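Side-chain contact in glucanase (Clostridium thermocellum, PDB 5GXX), which is a cellulosomal family 9 endoglucanase that probably hydrolyses the internal beta-1,4-glycosidic bonds of cellulose: residues Asp445-Glu450 with Lys479-Asn484. The protein carries 1 engineered substitution. Numbering follows the deposited sequence.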
loop_
_atom_site.group_PDB
_atom_site.type_symbol
_atom_site.label_atom_id
_atom_site.label_comp_id
_atom_site.label_asym_id
_atom_site.label_seq_id
_atom_site.Cartn_x
_atom_site.Cartn_y
_atom_site.Cartn_z
ATOM N N ASP A 445 -11.031 -10.244 26.220
ATOM C CA ASP A 445 -11.125 -11.258 25.168
ATOM C C ASP A 445 -9.833 -11.418 24.372
ATOM O O ASP A 445 -9.144 -10.436 24.076
ATOM C CB ASP A 445 -12.328 -10.970 24.264
ATOM C CG ASP A 445 -13.661 -11.151 24.979
ATOM O OD1 ASP A 445 -13.810 -12.053 25.838
ATOM O OD2 ASP A 445 -14.588 -10.379 24.654
ATOM N N GLU A 446 -9.470 -12.668 24.111
ATOM C CA GLU A 446 -8.206 -12.982 23.436
ATOM C C GLU A 446 -8.342 -13.375 21.963
ATOM O O GLU A 446 -7.786 -12.716 21.083
ATOM C CB GLU A 446 -7.428 -14.045 24.208
ATOM C CG GLU A 446 -6.994 -13.594 25.598
ATOM C CD GLU A 446 -6.264 -14.684 26.347
ATOM O OE1 GLU A 446 -6.888 -15.683 26.756
ATOM O OE2 GLU A 446 -5.039 -14.531 26.552
ATOM N N PHE A 447 -9.076 -14.450 21.708
ATOM C CA PHE A 447 -9.363 -14.901 20.351
ATOM C C PHE A 447 -10.838 -14.685 20.065
ATOM O O PHE A 447 -11.700 -15.167 20.806
ATOM C CB PHE A 447 -9.029 -16.389 20.215
ATOM C CG PHE A 447 -7.556 -16.694 20.345
ATOM C CD1 PHE A 447 -6.977 -16.884 21.601
ATOM C CD2 PHE A 447 -6.743 -16.724 19.219
ATOM C CE1 PHE A 447 -5.629 -17.161 21.714
ATOM C CE2 PHE A 447 -5.388 -16.980 19.309
ATOM C CZ PHE A 447 -4.818 -17.189 20.569
ATOM N N PHE A 448 -11.121 -13.993 18.963
ATOM C CA PHE A 448 -12.501 -13.646 18.647
ATOM C C PHE A 448 -12.586 -13.120 17.220
ATOM O O PHE A 448 -11.588 -12.655 16.672
ATOM C CB PHE A 448 -13.024 -12.594 19.633
ATOM C CG PHE A 448 -12.191 -11.351 19.691
ATOM C CD1 PHE A 448 -12.482 -10.270 18.866
ATOM C CD2 PHE A 448 -11.151 -11.244 20.605
ATOM C CE1 PHE A 448 -11.719 -9.113 18.917
ATOM C CE2 PHE A 448 -10.390 -10.094 20.663
ATOM C CZ PHE A 448 -10.680 -9.022 19.822
ATOM N N VAL A 449 -13.780 -13.178 16.646
ATOM C CA VAL A 449 -14.042 -12.515 15.368
ATOM C C VAL A 449 -14.653 -11.123 15.541
ATOM O O VAL A 449 -15.556 -10.930 16.365
ATOM C CB VAL A 449 -14.998 -13.362 14.523
ATOM C CG1 VAL A 449 -15.405 -12.610 13.261
ATOM C CG2 VAL A 449 -14.352 -14.691 14.199
ATOM N N GLU A 450 -14.164 -10.179 14.742
ATOM C CA GLU A 450 -14.847 -8.923 14.505
ATOM C C GLU A 450 -15.457 -9.048 13.111
ATOM O O GLU A 450 -14.769 -9.460 12.181
ATOM C CB GLU A 450 -13.872 -7.750 14.509
ATOM C CG GLU A 450 -13.096 -7.575 15.814
ATOM C CD GLU A 450 -12.006 -6.525 15.698
ATOM O OE1 GLU A 450 -11.039 -6.733 14.929
ATOM O OE2 GLU A 450 -12.121 -5.490 16.392
ATOM N N LYS A 479 -2.404 -22.901 16.359
ATOM C CA LYS A 479 -2.310 -23.273 14.945
ATOM C C LYS A 479 -3.662 -23.624 14.315
ATOM O O LYS A 479 -3.972 -23.161 13.214
ATOM C CB LYS A 479 -1.292 -24.402 14.748
ATOM C CG LYS A 479 -1.002 -24.772 13.289
ATOM C CD LYS A 479 -0.195 -26.062 13.200
ATOM C CE LYS A 479 0.219 -26.399 11.771
ATOM N NZ LYS A 479 -0.843 -26.346 10.727
ATOM N N ASP A 480 -4.472 -24.406 15.018
ATOM C CA ASP A 480 -5.681 -24.955 14.402
ATOM C C ASP A 480 -6.877 -24.045 14.655
ATOM O O ASP A 480 -7.839 -24.440 15.305
ATOM C CB ASP A 480 -5.920 -26.374 14.933
ATOM C CG ASP A 480 -4.828 -27.348 14.504
ATOM O OD1 ASP A 480 -4.131 -27.081 13.495
ATOM O OD2 ASP A 480 -4.673 -28.396 15.180
ATOM N N LEU A 481 -6.806 -22.813 14.147
ATOM C CA LEU A 481 -7.866 -21.834 14.392
ATOM C C LEU A 481 -8.945 -21.961 13.330
ATOM O O LEU A 481 -8.634 -22.117 12.148
ATOM C CB LEU A 481 -7.318 -20.406 14.355
ATOM C CG LEU A 481 -6.639 -19.922 15.637
ATOM C CD1 LEU A 481 -6.124 -18.513 15.355
ATOM C CD2 LEU A 481 -7.573 -19.952 16.840
ATOM N N SER A 482 -10.201 -21.839 13.749
ATOM C CA SER A 482 -11.326 -21.748 12.813
ATOM C C SER A 482 -12.465 -20.961 13.440
ATOM O O SER A 482 -12.517 -20.744 14.655
ATOM C CB SER A 482 -11.826 -23.118 12.336
ATOM O OG SER A 482 -12.424 -23.852 13.397
ATOM N N TYR A 483 -13.381 -20.512 12.594
ATOM C CA TYR A 483 -14.619 -19.962 13.104
ATOM C C TYR A 483 -15.775 -20.364 12.199
ATOM O O TYR A 483 -15.573 -20.707 11.026
ATOM C CB TYR A 483 -14.534 -18.441 13.286
ATOM C CG TYR A 483 -14.294 -17.635 12.020
ATOM C CD1 TYR A 483 -15.359 -17.301 11.186
ATOM C CD2 TYR A 483 -13.021 -17.192 11.677
ATOM C CE1 TYR A 483 -15.163 -16.538 10.054
ATOM C CE2 TYR A 483 -12.812 -16.412 10.541
ATOM C CZ TYR A 483 -13.892 -16.104 9.735
ATOM O OH TYR A 483 -13.708 -15.353 8.593
ATOM N N ASN A 484 -16.984 -20.310 12.745
ATOM C CA ASN A 484 -18.170 -20.731 12.005
ATOM C C ASN A 484 -19.157 -19.589 11.771
ATOM O O ASN A 484 -19.329 -18.717 12.635
ATOM C CB ASN A 484 -18.874 -21.861 12.760
ATOM C CG ASN A 484 -18.039 -23.126 12.871
ATOM O OD1 ASN A 484 -17.035 -23.307 12.184
ATOM N ND2 ASN A 484 -18.485 -24.040 13.734
#
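Two sheets of the beta-sandwich in the cellulose-binding-type module pack face to face here, and the inward residues of their strands, Phe-447 and Val-449 against Leu-481 and Tyr-483, meet in the buried interior. Over Phe-447 to Val-449 and Leu-481 to Tyr-483 the chains run in roughly the same direction, 35° apart, and alternation along each sends every second side chain across the gap. The CA atoms of Val-449 and Tyr-483 stand 7.8 Å apart and those of Phe-447 and Leu-481 9.3 Å, spacings bridged by side chains rather than by backbone pairing. Val-449 lays one methyl on the tyrosine ring: CG2 of Val-449 lies 4.0 Å from the centroid of the Tyr-483 ring and 25° off the normal, a CH-pi contact over one face. The methyl is displaced toward the rim, nearest the root of the ring, with Val-449 CG2 3.7 Å from Tyr-483 CG. With CG1 of Val-449 anti to the backbone N (chi1 173°), CG2 lies beside that N and is the branch that meets the ring. At the other end the touch is lighter and purely apolar, Phe-447 CD2 meeting the Leu-481 methyl CD2 at 4.1 Å, the two side chains crossing at about a right angle. Neighbouring strands add to the packing around these four residues. Val-588 of strand 588-590 touches both Val-449 and Leu-481, Ile-595 of strand 593-596 packs on Phe-447, and Ala-465 of strand 460-469, the antiparallel partner of strand 447-456, lies against Tyr-483.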